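Side-chain contacts in putative calcium binding protein (Streptomyces coelicolor, PDB 3AKB), which binds calcium ions through EF-hand loops and is thought to act in calcium-mediated regulation: residues 4-9 with 76-81; 30-35 with 124-129. The protein carries 2 engineered substitutions. All coordinates share one frame; numbering follows the deposited sequence.

Contact 1 of 2, residues 4-9 with 76-81. With CA (calcium ion), chain F.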
loop_
_atom_site.group_PDB
_atom_site.type_symbol
_atom_site.label_atom_id
_atom_site.label_comp_id
_atom_site.label_asym_id
_atom_site.label_seq_id
_atom_site.Cartn_x
_atom_site.Cartn_y
_atom_site.Cartn_z
ATOM N N ARG A 4 -13.744 -4.171 -13.123
ATOM C CA ARG A 4 -12.663 -5.052 -12.659
ATOM C C ARG A 4 -11.465 -4.265 -12.164
ATOM O O ARG A 4 -10.786 -4.712 -11.228
ATOM C CB ARG A 4 -12.223 -6.054 -13.733
ATOM C CG ARG A 4 -13.275 -7.066 -14.102
ATOM C CD ARG A 4 -13.254 -8.326 -13.249
ATOM N NE ARG A 4 -14.120 -9.347 -13.842
ATOM C CZ ARG A 4 -14.455 -10.501 -13.271
ATOM N NH1 ARG A 4 -14.004 -10.824 -12.063
ATOM N NH2 ARG A 4 -15.254 -11.335 -13.925
ATOM N N ARG A 5 -11.185 -3.126 -12.798
ATOM C CA ARG A 5 -10.163 -2.203 -12.297
ATOM C C ARG A 5 -10.483 -1.827 -10.845
ATOM O O ARG A 5 -9.618 -1.917 -9.985
ATOM C CB ARG A 5 -10.009 -0.939 -13.173
ATOM C CG ARG A 5 -9.350 -1.161 -14.545
ATOM C CD ARG A 5 -8.804 0.140 -15.150
ATOM N NE ARG A 5 -9.835 1.070 -15.629
ATOM C CZ ARG A 5 -10.304 1.124 -16.882
ATOM N NH1 ARG A 5 -9.880 0.286 -17.814
ATOM N NH2 ARG A 5 -11.230 2.015 -17.205
ATOM N N ILE A 6 -11.725 -1.429 -10.569
ATOM C CA ILE A 6 -12.147 -1.096 -9.193
ATOM C C ILE A 6 -11.922 -2.262 -8.233
ATOM O O ILE A 6 -11.335 -2.090 -7.145
ATOM C CB ILE A 6 -13.628 -0.628 -9.138
ATOM C CG1 ILE A 6 -13.798 0.674 -9.914
ATOM C CG2 ILE A 6 -14.102 -0.478 -7.694
ATOM C CD1 ILE A 6 -15.248 1.116 -10.081
ATOM N N ALA A 7 -12.364 -3.444 -8.636
ATOM C CA ALA A 7 -12.234 -4.656 -7.813
ATOM C C ALA A 7 -10.773 -4.956 -7.447
ATOM O O ALA A 7 -10.481 -5.398 -6.327
ATOM C CB ALA A 7 -12.860 -5.840 -8.511
ATOM N N ALA A 8 -9.856 -4.716 -8.382
ATOM C CA ALA A 8 -8.436 -4.885 -8.137
ATOM C C ALA A 8 -7.925 -3.963 -7.022
ATOM O O ALA A 8 -7.121 -4.380 -6.185
ATOM C CB ALA A 8 -7.639 -4.669 -9.433
ATOM N N ARG A 9 -8.371 -2.708 -7.023
ATOM C CA ARG A 9 -7.968 -1.758 -5.988
ATOM C C ARG A 9 -8.545 -2.161 -4.637
ATOM O O ARG A 9 -7.855 -2.102 -3.618
ATOM C CB ARG A 9 -8.351 -0.316 -6.379
ATOM C CG ARG A 9 -7.323 0.409 -7.283
ATOM C CD ARG A 9 -7.329 -0.171 -8.675
ATOM N NE ARG A 9 -6.410 0.509 -9.584
ATOM C CZ ARG A 9 -6.293 0.171 -10.866
ATOM N NH1 ARG A 9 -7.033 -0.820 -11.342
ATOM N NH2 ARG A 9 -5.404 0.789 -11.649
ATOM N N GLU A 76 -19.354 0.491 -0.127
ATOM C CA GLU A 76 -18.789 1.770 0.301
ATOM C C GLU A 76 -17.587 2.196 -0.552
ATOM O O GLU A 76 -17.413 3.387 -0.879
ATOM C CB GLU A 76 -18.379 1.700 1.778
ATOM C CG GLU A 76 -19.549 1.870 2.728
ATOM C CD GLU A 76 -19.154 1.719 4.194
ATOM O OE1 GLU A 76 -18.352 0.833 4.510
ATOM O OE2 GLU A 76 -19.658 2.480 5.033
ATOM N N PHE A 77 -16.758 1.223 -0.895
ATOM C CA PHE A 77 -15.584 1.497 -1.714
ATOM C C PHE A 77 -15.967 1.843 -3.149
ATOM O O PHE A 77 -15.480 2.828 -3.678
ATOM C CB PHE A 77 -14.619 0.316 -1.693
ATOM C CG PHE A 77 -13.303 0.610 -2.347
ATOM C CD1 PHE A 77 -12.299 1.274 -1.644
ATOM C CD2 PHE A 77 -13.063 0.235 -3.665
ATOM C CE1 PHE A 77 -11.073 1.564 -2.244
ATOM C CE2 PHE A 77 -11.839 0.519 -4.259
ATOM C CZ PHE A 77 -10.850 1.176 -3.558
ATOM N N VAL A 78 -16.837 1.032 -3.755
ATOM C CA VAL A 78 -17.261 1.211 -5.153
ATOM C C VAL A 78 -18.072 2.499 -5.303
ATOM O O VAL A 78 -17.723 3.352 -6.123
ATOM C CB VAL A 78 -18.049 -0.028 -5.688
ATOM C CG1 VAL A 78 -18.630 0.237 -7.077
ATOM C CG2 VAL A 78 -17.160 -1.267 -5.725
ATOM N N THR A 79 -19.127 2.653 -4.497
ATOM C CA THR A 79 -20.061 3.805 -4.612
ATOM C C THR A 79 -19.518 5.134 -4.055
ATOM O O THR A 79 -20.003 6.215 -4.417
ATOM C CB THR A 79 -21.451 3.517 -3.944
ATOM O OG1 THR A 79 -21.265 3.312 -2.533
ATOM C CG2 THR A 79 -22.126 2.272 -4.565
ATOM N N GLY A 80 -18.527 5.057 -3.175
ATOM C CA GLY A 80 -18.006 6.248 -2.503
ATOM C C GLY A 80 -16.548 6.535 -2.808
ATOM O O GLY A 80 -16.223 7.570 -3.407
ATOM N N ALA A 81 -15.679 5.597 -2.424
ATOM C CA ALA A 81 -14.236 5.820 -2.406
ATOM C C ALA A 81 -13.602 6.052 -3.776
ATOM O O ALA A 81 -12.707 6.875 -3.898
ATOM C CB ALA A 81 -13.510 4.671 -1.676
HETATM CA CA CA F . -18.745 1.065 6.971
HETATM O O HOH W 1 -20.333 -0.856 6.662
#

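Contact 2 of 2, residues 30-35 with 124-129. Engineered in segment 30-35: M33 (natural residue Leu). With CA (calcium ion), chain J.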
loop_
_atom_site.group_PDB
_atom_site.type_symbol
_atom_site.label_atom_id
_atom_site.label_comp_id
_atom_site.label_asym_id
_atom_site.label_seq_id
_atom_site.Cartn_x
_atom_site.Cartn_y
_atom_site.Cartn_z
ATOM N N ALA A 30 1.329 -4.988 7.455
ATOM C CA ALA A 30 2.538 -4.584 8.125
ATOM C C ALA A 30 3.231 -5.803 8.733
ATOM O O ALA A 30 4.451 -5.962 8.590
ATOM C CB ALA A 30 2.208 -3.542 9.193
ATOM N N LYS A 31 2.463 -6.689 9.376
ATOM C CA LYS A 31 3.039 -7.889 9.997
ATOM C C LYS A 31 3.762 -8.733 8.928
ATOM O O LYS A 31 4.886 -9.203 9.126
ATOM C CB LYS A 31 1.934 -8.723 10.668
ATOM C CG LYS A 31 2.461 -9.962 11.335
ATOM C CD LYS A 31 1.362 -10.754 12.018
ATOM C CE LYS A 31 1.256 -10.395 13.474
ATOM N NZ LYS A 31 0.749 -11.554 14.292
ATOM N N ALA A 32 3.123 -8.898 7.776
ATOM C CA ALA A 32 3.667 -9.790 6.747
ATOM C C ALA A 32 4.934 -9.188 6.147
ATOM O O ALA A 32 5.895 -9.911 5.851
ATOM C CB ALA A 32 2.614 -10.084 5.665
ATOM N N MET A 33 4.961 -7.867 5.986
ATOM C CA MET A 33 6.162 -7.250 5.428
ATOM C C MET A 33 7.331 -7.345 6.412
ATOM O O MET A 33 8.458 -7.618 6.019
ATOM C CB MET A 33 5.940 -5.772 5.049
ATOM C CG MET A 33 7.066 -5.224 4.219
ATOM S SD MET A 33 7.202 -3.371 4.170
ATOM C CE MET A 33 8.727 -3.307 3.160
ATOM N N LEU A 34 7.058 -7.098 7.692
ATOM C CA LEU A 34 8.089 -7.251 8.707
ATOM C C LEU A 34 8.641 -8.668 8.761
ATOM O O LEU A 34 9.869 -8.860 8.935
ATOM C CB LEU A 34 7.532 -6.837 10.078
ATOM C CG LEU A 34 7.198 -5.350 10.163
ATOM C CD1 LEU A 34 6.440 -5.079 11.478
ATOM C CD2 LEU A 34 8.409 -4.443 10.051
ATOM N N ALA A 35 7.756 -9.659 8.645
ATOM C CA ALA A 35 8.176 -11.052 8.636
ATOM C C ALA A 35 9.055 -11.376 7.426
ATOM O O ALA A 35 10.089 -12.071 7.568
ATOM C CB ALA A 35 6.966 -11.958 8.695
ATOM N N LEU A 124 6.086 -6.231 -2.385
ATOM C CA LEU A 124 4.826 -6.435 -3.087
ATOM C C LEU A 124 4.240 -7.826 -2.834
ATOM O O LEU A 124 3.019 -7.940 -2.672
ATOM C CB LEU A 124 5.022 -6.180 -4.577
ATOM C CG LEU A 124 5.353 -4.707 -4.865
ATOM C CD1 LEU A 124 5.529 -4.537 -6.372
ATOM C CD2 LEU A 124 4.317 -3.732 -4.308
ATOM N N THR A 125 5.084 -8.861 -2.786
ATOM C CA THR A 125 4.562 -10.203 -2.486
ATOM C C THR A 125 4.037 -10.288 -1.054
ATOM O O THR A 125 3.035 -10.961 -0.786
ATOM C CB THR A 125 5.537 -11.344 -2.770
ATOM O OG1 THR A 125 6.664 -11.270 -1.887
ATOM C CG2 THR A 125 5.972 -11.314 -4.218
ATOM N N ALA A 126 4.698 -9.595 -0.130
ATOM C CA ALA A 126 4.179 -9.552 1.247
ATOM C C ALA A 126 2.777 -8.947 1.282
ATOM O O ALA A 126 1.953 -9.335 2.120
ATOM C CB ALA A 126 5.108 -8.808 2.180
ATOM N N PHE A 127 2.498 -8.051 0.339
ATOM C CA PHE A 127 1.177 -7.396 0.208
ATOM C C PHE A 127 0.243 -8.157 -0.729
ATOM O O PHE A 127 -0.766 -7.592 -1.203
ATOM C CB PHE A 127 1.304 -5.931 -0.275
ATOM C CG PHE A 127 2.159 -5.071 0.612
ATOM C CD1 PHE A 127 2.168 -5.282 1.991
ATOM C CD2 PHE A 127 2.956 -4.070 0.080
ATOM C CE1 PHE A 127 2.978 -4.490 2.829
ATOM C CE2 PHE A 127 3.764 -3.289 0.897
ATOM C CZ PHE A 127 3.768 -3.505 2.275
ATOM N N GLY A 128 0.571 -9.413 -1.023
ATOM C CA GLY A 128 -0.368 -10.265 -1.747
ATOM C C GLY A 128 -0.220 -10.342 -3.257
ATOM O O GLY A 128 -0.994 -11.031 -3.919
ATOM N N VAL A 129 0.790 -9.686 -3.809
ATOM C CA VAL A 129 0.994 -9.704 -5.255
ATOM C C VAL A 129 1.772 -10.971 -5.638
ATOM O O VAL A 129 2.819 -11.256 -5.055
ATOM C CB VAL A 129 1.718 -8.429 -5.752
ATOM C CG1 VAL A 129 1.870 -8.435 -7.293
ATOM C CG2 VAL A 129 0.956 -7.187 -5.342
HETATM CA CA CA J . 8.742 -12.784 -2.550
HETATM O O HOH W 2 9.206 -14.203 -0.178
#

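Contact 1 of 2, residues 4-9 with 76-81
F77 brings its ring against I6 from the start of a pi-type turn, 77-81, in helix 74-87, where A81 N bonds to E76 O at 3.2 Å. This is packing between two EF-hand helices: helix 2-13 runs into the calcium loop that begins at D14, and E76 supplies the closing ligand of the loop begun by D65. With the segment axes 10.4 Å apart at 111°, the F77 ring extends between them; its CG, anti to the backbone N (chi1 -171°), directs the ring at helix 2-13, bringing CE2 obliquely to 3.9 Å from I6 O. R9 CB lies at the ring edge, 4.1 Å from F77 CZ. V82 and L85 also touch the ring. Replacing F77 by alanine would remove the ring and is likely to leave R9 CB and I6 without their aromatic neighbour, opening a gap beside V82 and L85. At the exposed V78 a short branched side chain suffices, crossing that of the buried I6 at about a right angle, their CG2 methyls 3.7 Å apart. R9 bends at CG, and its guanidinium is held by Y161, through a hydrogen bond from NE to Y161 O and a cation-pi contact, while NH1 donates to R5 O. One residue before F77, the E76 carboxylate grips calcium with both oxygens, OE1 at 2.5 Å and OE2 at 2.6 Å.

Contact 2 of 2, residues 30-35 with 124-129
The carbonyl oxygen of L124 takes two backbone N-H groups, V129 N at 3.1 Å and, weakly, that of F127, the residue whose ring meets M33 across the contact. With G128 N bonded to T125 O at 2.9 Å, this is a Schellman motif ending helix 117-126; G128 is its C-prime residue, and a side chain at its positive phi would be jammed against the preceding carbonyl. The turn packs on helix 23-37, which follows the EF-hand loop running from D14 to D25. F127 O accepts a hydrogen bond from Q15 NE2 of that loop.

Small residues let the backbones come close. A126 points its methyl at helix 23-37, while A32 CB lies against A126 O at 3.7 Å, a van der Waals contact. M33, engineered in place of leucine, has CG anti to the backbone N (chi1 -168°), an extended chain that takes SD to F127 CZ. M33 CB comes within 3.9 Å of F127 CE1, and SD makes an oblique Met-aromatic contact, 5.1 Å from the ring centroid and 64° off its normal. A103, V106 and A107 of helix 89-107 also touch M33. T125 OG1 donates to R122 O and also binds a calcium ion, which takes a water as well. The backbones are closest at M33 and A126, 5.2 Å between CA atoms, with A126 CB 3.8 Å from M33 CA.

In the fold
Both contacts are partly buried, bury similar areas and have no hydrogen bond across them, yet they use different pieces of the EF-hand architecture. Contact 1 joins two crossing helices, 2-13 and 74-87, nearer the periphery, its centre about 15 Å from the centre of the chain; contact 2 sets helix 23-37 against a helix end, its centre about 10 Å from that of the chain. Each has a phenylalanine, but in contact 1 the ring reaches across crossing helices to backbone and CB atoms, whereas in contact 2 alanines bring the backbones close and the ring meets the sulfur of the engineered M33. Their centres lie about 22 Å apart. The EF-hand loop from D14 to D25 connects helices 2-13 and 23-37.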